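Penicillin binding protein 2X (Streptococcus thermophilus, PDB 5U47) probably acts as a division-site transpeptidase that cross-links peptidoglycan strands, and is the kind of enzyme that beta-lactams inactivate by acylation. Local coordinates at residues V299-A304 / V357-L362. The protein carries 1 engineered substitution. Numbering follows the deposited sequence.
Sequences VMLLSA and VGMTML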
loop_
_atom_site.group_PDB
_atom_site.type_symbol
_atom_site.label_atom_id
_atom_site.label_comp_id
_atom_site.label_asym_id
_atom_site.label_seq_id
_atom_site.Cartn_x
_atom_site.Cartn_y
_atom_site.Cartn_z
ATOM N N VAL A 299 -8.702 -14.796 -15.542
ATOM C CA VAL A 299 -8.449 -13.637 -16.400
ATOM C C VAL A 299 -7.052 -13.831 -16.978
ATOM O O VAL A 299 -6.862 -13.715 -18.194
ATOM C CB VAL A 299 -8.556 -12.301 -15.622
ATOM C CG1 VAL A 299 -8.131 -11.107 -16.463
ATOM C CG2 VAL A 299 -9.983 -12.068 -15.130
ATOM N N MET A 300 -6.084 -14.127 -16.107
ATOM C CA MET A 300 -4.709 -14.370 -16.547
ATOM C C MET A 300 -4.668 -15.581 -17.483
ATOM O O MET A 300 -4.011 -15.535 -18.525
ATOM C CB MET A 300 -3.770 -14.618 -15.366
ATOM C CG MET A 300 -3.329 -13.415 -14.543
ATOM S SD MET A 300 -4.591 -12.453 -13.681
ATOM C CE MET A 300 -4.956 -11.224 -14.899
ATOM N N LEU A 301 -5.375 -16.651 -17.103
ATOM C CA LEU A 301 -5.421 -17.885 -17.899
ATOM C C LEU A 301 -5.913 -17.639 -19.299
ATOM O O LEU A 301 -5.281 -18.054 -20.257
ATOM C CB LEU A 301 -6.339 -18.929 -17.279
ATOM C CG LEU A 301 -6.415 -20.197 -18.170
ATOM C CD1 LEU A 301 -5.150 -21.026 -18.033
ATOM C CD2 LEU A 301 -7.607 -21.025 -17.841
ATOM N N LEU A 302 -7.069 -16.995 -19.403
ATOM C CA LEU A 302 -7.665 -16.671 -20.680
ATOM C C LEU A 302 -6.745 -15.810 -21.533
ATOM O O LEU A 302 -6.622 -16.059 -22.733
ATOM C CB LEU A 302 -9.001 -15.955 -20.487
ATOM C CG LEU A 302 -9.744 -15.548 -21.764
ATOM C CD1 LEU A 302 -10.090 -16.763 -22.602
ATOM C CD2 LEU A 302 -11.004 -14.778 -21.427
ATOM N N SER A 303 -6.098 -14.812 -20.920
ATOM C CA SER A 303 -5.192 -13.933 -21.678
ATOM C C SER A 303 -4.027 -14.724 -22.260
ATOM O O SER A 303 -3.580 -14.439 -23.369
ATOM C CB SER A 303 -4.651 -12.775 -20.834
ATOM O OG SER A 303 -3.730 -13.204 -19.846
ATOM N N ALA A 304 -3.538 -15.695 -21.491
ATOM C CA ALA A 304 -2.428 -16.551 -21.915
ATOM C C ALA A 304 -2.856 -17.466 -23.065
ATOM O O ALA A 304 -2.123 -17.646 -24.041
ATOM C CB ALA A 304 -1.913 -17.375 -20.745
ATOM N N VAL A 357 -13.601 -26.715 -15.461
ATOM C CA VAL A 357 -13.293 -27.740 -16.461
ATOM C C VAL A 357 -12.813 -27.099 -17.761
ATOM O O VAL A 357 -11.777 -27.491 -18.316
ATOM C CB VAL A 357 -14.519 -28.640 -16.735
ATOM C CG1 VAL A 357 -14.261 -29.578 -17.897
ATOM C CG2 VAL A 357 -14.905 -29.427 -15.481
ATOM N N GLY A 358 -13.563 -26.109 -18.236
ATOM C CA GLY A 358 -13.220 -25.405 -19.463
ATOM C C GLY A 358 -11.862 -24.737 -19.354
ATOM O O GLY A 358 -11.059 -24.779 -20.287
ATOM N N MET A 359 -11.587 -24.148 -18.200
ATOM C CA MET A 359 -10.304 -23.463 -18.008
ATOM C C MET A 359 -9.170 -24.483 -17.883
ATOM O O MET A 359 -8.110 -24.310 -18.467
ATOM C CB MET A 359 -10.366 -22.512 -16.816
ATOM C CG MET A 359 -11.337 -21.345 -16.970
ATOM S SD MET A 359 -11.376 -20.465 -18.554
ATOM C CE MET A 359 -12.585 -21.360 -19.506
ATOM N N THR A 360 -9.411 -25.567 -17.158
ATOM C CA THR A 360 -8.407 -26.619 -17.050
ATOM C C THR A 360 -8.076 -27.178 -18.448
ATOM O O THR A 360 -6.919 -27.421 -18.752
ATOM C CB THR A 360 -8.878 -27.722 -16.115
ATOM O OG1 THR A 360 -9.125 -27.155 -14.826
ATOM C CG2 THR A 360 -7.827 -28.831 -16.009
ATOM N N MET A 361 -9.088 -27.347 -19.296
ATOM C CA MET A 361 -8.849 -27.797 -20.671
ATOM C C MET A 361 -7.939 -26.816 -21.427
ATOM O O MET A 361 -7.042 -27.241 -22.163
ATOM C CB MET A 361 -10.169 -28.015 -21.426
ATOM C CG MET A 361 -10.888 -29.292 -21.033
ATOM S SD MET A 361 -12.584 -29.370 -21.652
ATOM C CE MET A 361 -13.001 -31.082 -21.328
ATOM N N LEU A 362 -8.160 -25.510 -21.238
ATOM C CA LEU A 362 -7.324 -24.491 -21.890
ATOM C C LEU A 362 -5.880 -24.586 -21.398
ATOM O O LEU A 362 -4.941 -24.452 -22.192
ATOM C CB LEU A 362 -7.876 -23.071 -21.667
ATOM C CG LEU A 362 -9.174 -22.713 -22.404
ATOM C CD1 LEU A 362 -9.636 -21.302 -22.055
ATOM C CD2 LEU A 362 -8.997 -22.873 -23.913
#
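Leu-301 reaches across from helix 297-308 to Met-359 on helix 356-366, joining two buried helices of the penicillin-binding transpeptidase domain. The probable SxxK motif of this family, Ser-295 to Lys-298, runs into the start of the first helix; the second follows Ser-354, the probable serine of the second motif. The tight part is small and belongs to one methyl group. CD2 of Leu-301 presses on CB of Met-359 at 3.3 Å, closer than carbon atoms usually pack, and the same methyl lies 3.4 Å from the backbone O of Met-359. In Leu-301, CG lies anti to the backbone N (chi1 178°), which carries the branched end out toward Met-359. Met-359 answers with a folded chain: the bend at chi2 (-43°) sets SD 3.9 Å from Leu-301 CD2, and a further bend at chi3 turns the terminal methyl. Its side chain also touches residues of the probable SxxK motif, so this small apolar contact lies next to the presumed active site.

Away from that methyl the packing relaxes. Even the nearest CA atoms, those of Leu-301 and Met-359, are 7.4 Å apart. Phe-351 of helix 347-352 touches both Leu-302 and Met-359, so a third element joins the packing. Met-361 is partly exposed; its thioether chain runs off from segment 299-304 and touches Phe-347 of helix 347-352. Three residues on from Met-359, Leu-362 also faces the leucine, but more loosely: its CB comes only to 4.3 Å from Leu-301 CD2.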